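Local structure of putative Fe-S biosynthesis protein (Lactobacillus acidophilus, 2QGO) at residues V13-R18 with M90-G95. The protein is of unproven function but probably takes part in the assembly of iron-sulphur clusters. Residues are numbered along the deposited sequence; the frame is centred on the assembly and turned at random.
Sequences VDYLKR and MDYNAG
Tyr-15 on helix 10-18 faces Tyr-92 near the end of strand 88-93, and their CA atoms, 7.2 Å apart, mark the closest backbone approach. Both side chains leave the backbone toward the opposing segment. The two rings form an offset stack, with centroids 3.9 Å apart and planes 9° from parallel. CE1 of Tyr-92 lies over the centre of the Tyr-15 ring, 3.4 Å above its plane. In return, CD1 of Tyr-15 sits over the Tyr-92 face near its rim, 3.4 Å from Tyr-92 CZ. CB of Tyr-15 adds a CH-pi contact on the same face, 4.0 Å from the Tyr-92 ring centroid. Each tyrosine has CG anti to its own backbone N (chi1 -173° in Tyr-92), which turns each ring toward the other segment, so that the two meet face to face between helix and strand. Arg-18 is a looser neighbour. Its chain bends at chi3, and its guanidinium offers an edge to Tyr-92, with NH1 4.1 Å from Tyr-92 CE2 and the two planes 57° apart. The same NH1 lies at the edge of the Tyr-15 ring, in its plane. An alanine in place of Tyr-92 would remove the stacking ring and is likely to leave one face of Tyr-15 without its aromatic partner. This is surface packing of helix against strand. Tyr-15 also touches Leu-97 on strand 96-101, the antiparallel neighbour of 88-93. On the other flank, strand 6-8 pairs in parallel with 88-93 and leads into helix 10-18, where Leu-16 packs on Phe-8.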
ATOM      1  N   VAL A  13      -5.730  -6.213  -9.283  1.00 25.60           N
ATOM      2  CA  VAL A  13      -6.739  -6.892  -8.473  1.00 26.24           C
ATOM      3  C   VAL A  13      -6.492  -8.405  -8.451  1.00 26.14           C
ATOM      4  O   VAL A  13      -6.518  -9.036  -7.390  1.00 25.03           O
ATOM      5  CB  VAL A  13      -8.165  -6.626  -9.018  1.00 27.87           C
ATOM      6  CG1 VAL A  13      -9.161  -7.602  -8.391  1.00 26.40           C
ATOM      7  CG2 VAL A  13      -8.569  -5.194  -8.721  1.00 26.17           C
ATOM      8  N   ASP A  14      -6.260  -8.986  -9.624  1.00 27.49           N
ATOM      9  CA  ASP A  14      -5.997 -10.419  -9.710  1.00 28.62           C
ATOM     10  C   ASP A  14      -4.794 -10.781  -8.859  1.00 27.48           C
ATOM     11  O   ASP A  14      -4.828 -11.744  -8.095  1.00 27.63           O
ATOM     12  CB  ASP A  14      -5.724 -10.843 -11.149  1.00 32.06           C
ATOM     13  CG  ASP A  14      -6.986 -10.966 -11.962  1.00 37.07           C
ATOM     14  OD1 ASP A  14      -8.092 -10.967 -11.367  1.00 40.37           O
ATOM     15  OD2 ASP A  14      -6.871 -11.072 -13.203  1.00 40.56           O
ATOM     16  N   TYR A  15      -3.732  -9.996  -8.994  1.00 27.26           N
ATOM     17  CA  TYR A  15      -2.516 -10.244  -8.235  1.00 27.66           C
ATOM     18  C   TYR A  15      -2.779 -10.188  -6.723  1.00 26.83           C
ATOM     19  O   TYR A  15      -2.430 -11.112  -5.988  1.00 26.03           O
ATOM     20  CB  TYR A  15      -1.439  -9.227  -8.633  1.00 27.13           C
ATOM     21  CG  TYR A  15      -0.161  -9.354  -7.837  1.00 27.60           C
ATOM     22  CD1 TYR A  15       0.703 -10.429  -8.026  1.00 27.79           C
ATOM     23  CD2 TYR A  15       0.163  -8.413  -6.860  1.00 28.22           C
ATOM     24  CE1 TYR A  15       1.869 -10.567  -7.250  1.00 28.62           C
ATOM     25  CE2 TYR A  15       1.314  -8.540  -6.081  1.00 28.54           C
ATOM     26  CZ  TYR A  15       2.164  -9.621  -6.280  1.00 28.54           C
ATOM     27  OH  TYR A  15       3.285  -9.746  -5.488  1.00 28.80           O
ATOM     28  N   LEU A  16      -3.393  -9.106  -6.259  1.00 27.04           N
ATOM     29  CA  LEU A  16      -3.687  -8.974  -4.834  1.00 27.26           C
ATOM     30  C   LEU A  16      -4.467 -10.194  -4.351  1.00 27.93           C
ATOM     31  O   LEU A  16      -4.284 -10.651  -3.221  1.00 25.47           O
ATOM     32  CB  LEU A  16      -4.470  -7.685  -4.569  1.00 26.88           C
ATOM     33  CG  LEU A  16      -3.686  -6.410  -4.926  1.00 28.80           C
ATOM     34  CD1 LEU A  16      -4.557  -5.175  -4.747  1.00 30.63           C
ATOM     35  CD2 LEU A  16      -2.450  -6.315  -4.057  1.00 28.15           C
ATOM     36  N   LYS A  17      -5.331 -10.712  -5.225  1.00 28.33           N
ATOM     37  CA  LYS A  17      -6.129 -11.899  -4.931  1.00 30.18           C
ATOM     38  C   LYS A  17      -5.249 -13.150  -4.827  1.00 30.73           C
ATOM     39  O   LYS A  17      -5.414 -13.950  -3.905  1.00 29.05           O
ATOM     40  CB  LYS A  17      -7.178 -12.118  -6.021  1.00 31.80           C
ATOM     41  CG  LYS A  17      -8.496 -11.400  -5.794  1.00 34.25           C
ATOM     42  CD  LYS A  17      -9.414 -11.553  -7.020  1.00 34.58           C
ATOM     43  CE  LYS A  17     -10.741 -10.853  -6.802  1.00 35.69           C
ATOM     44  NZ  LYS A  17     -11.562 -10.713  -8.057  1.00 37.52           N
ATOM     45  N   ARG A  18      -4.330 -13.327  -5.778  1.00 30.60           N
ATOM     46  CA  ARG A  18      -3.426 -14.481  -5.759  1.00 32.29           C
ATOM     47  C   ARG A  18      -2.598 -14.470  -4.483  1.00 31.77           C
ATOM     48  O   ARG A  18      -2.133 -15.508  -4.025  1.00 31.84           O
ATOM     49  CB  ARG A  18      -2.457 -14.451  -6.945  1.00 33.28           C
ATOM     50  CG  ARG A  18      -3.106 -14.520  -8.312  1.00 37.57           C
ATOM     51  CD  ARG A  18      -2.042 -14.651  -9.407  1.00 39.51           C
ATOM     52  NE  ARG A  18      -2.356 -13.822 -10.566  1.00 41.66           N
ATOM     53  CZ  ARG A  18      -1.734 -12.686 -10.863  1.00 41.77           C
ATOM     54  NH1 ARG A  18      -0.755 -12.238 -10.094  1.00 42.93           N
ATOM     55  NH2 ARG A  18      -2.095 -11.984 -11.925  1.00 44.42           N
ATOM     56  N   MET A  90      -3.086   1.694  -9.333  1.00 20.83           N
ATOM     57  CA  MET A  90      -2.134   0.646  -8.982  1.00 21.96           C
ATOM     58  C   MET A  90      -2.273  -0.406 -10.083  1.00 20.03           C
ATOM     59  O   MET A  90      -3.364  -0.879 -10.374  1.00 20.01           O
ATOM     60  CB  MET A  90      -2.456   0.031  -7.611  1.00 22.11           C
ATOM     61  CG  MET A  90      -1.386  -0.955  -7.094  1.00 25.83           C
ATOM     62  SD  MET A  90       0.175  -0.165  -6.559  1.00 26.70           S
ATOM     63  CE  MET A  90      -0.305   0.423  -4.877  1.00 28.38           C
ATOM     64  N   ASP A  91      -1.160  -0.754 -10.709  1.00 22.56           N
ATOM     65  CA  ASP A  91      -1.172  -1.741 -11.779  1.00 24.44           C
ATOM     66  C   ASP A  91      -0.172  -2.851 -11.478  1.00 25.20           C
ATOM     67  O   ASP A  91       0.622  -2.743 -10.543  1.00 26.47           O
ATOM     68  CB  ASP A  91      -0.832  -1.055 -13.104  1.00 24.53           C
ATOM     69  CG  ASP A  91      -0.966  -1.977 -14.293  1.00 27.76           C
ATOM     70  OD1 ASP A  91      -1.815  -2.894 -14.255  1.00 26.90           O
ATOM     71  OD2 ASP A  91      -0.229  -1.775 -15.283  1.00 33.33           O
ATOM     72  N   TYR A  92      -0.227  -3.919 -12.263  1.00 27.45           N
ATOM     73  CA  TYR A  92       0.675  -5.046 -12.089  1.00 29.30           C
ATOM     74  C   TYR A  92       1.083  -5.577 -13.459  1.00 32.22           C
ATOM     75  O   TYR A  92       0.231  -5.907 -14.274  1.00 31.60           O
ATOM     76  CB  TYR A  92      -0.003  -6.175 -11.296  1.00 29.38           C
ATOM     77  CG  TYR A  92       0.953  -7.300 -10.949  1.00 30.02           C
ATOM     78  CD1 TYR A  92       1.861  -7.165  -9.904  1.00 29.29           C
ATOM     79  CD2 TYR A  92       1.010  -8.463 -11.720  1.00 30.95           C
ATOM     80  CE1 TYR A  92       2.816  -8.156  -9.632  1.00 30.91           C
ATOM     81  CE2 TYR A  92       1.966  -9.465 -11.456  1.00 31.94           C
ATOM     82  CZ  TYR A  92       2.863  -9.301 -10.412  1.00 31.68           C
ATOM     83  OH  TYR A  92       3.815 -10.264 -10.144  1.00 36.04           O
ATOM     84  N   ASN A  93       2.384  -5.647 -13.713  1.00 36.24           N
ATOM     85  CA  ASN A  93       2.901  -6.161 -14.986  1.00 40.72           C
ATOM     86  C   ASN A  93       4.417  -6.273 -14.883  1.00 40.77           C
ATOM     87  O   ASN A  93       5.037  -5.587 -14.074  1.00 40.63           O
ATOM     88  CB  ASN A  93       2.485  -5.254 -16.166  1.00 42.90           C
ATOM     89  CG  ASN A  93       3.029  -3.842 -16.056  1.00 45.83           C
ATOM     90  OD1 ASN A  93       4.137  -3.544 -16.518  1.00 47.83           O
ATOM     91  ND2 ASN A  93       2.247  -2.958 -15.437  1.00 47.80           N
ATOM     92  N   ALA A  94       5.018  -7.146 -15.684  1.00 41.94           N
ATOM     93  CA  ALA A  94       6.465  -7.326 -15.609  1.00 41.91           C
ATOM     94  C   ALA A  94       6.823  -7.855 -14.211  1.00 41.25           C
ATOM     95  O   ALA A  94       7.918  -7.602 -13.699  1.00 42.28           O
ATOM     96  CB  ALA A  94       7.167  -5.997 -15.857  1.00 41.74           C
ATOM     97  N   GLY A  95       5.880  -8.571 -13.600  1.00 40.16           N
ATOM     98  CA  GLY A  95       6.085  -9.133 -12.277  1.00 38.27           C
ATOM     99  C   GLY A  95       6.153  -8.143 -11.127  1.00 37.27           C
ATOM    100  O   GLY A  95       6.643  -8.482 -10.047  1.00 37.45           O
TER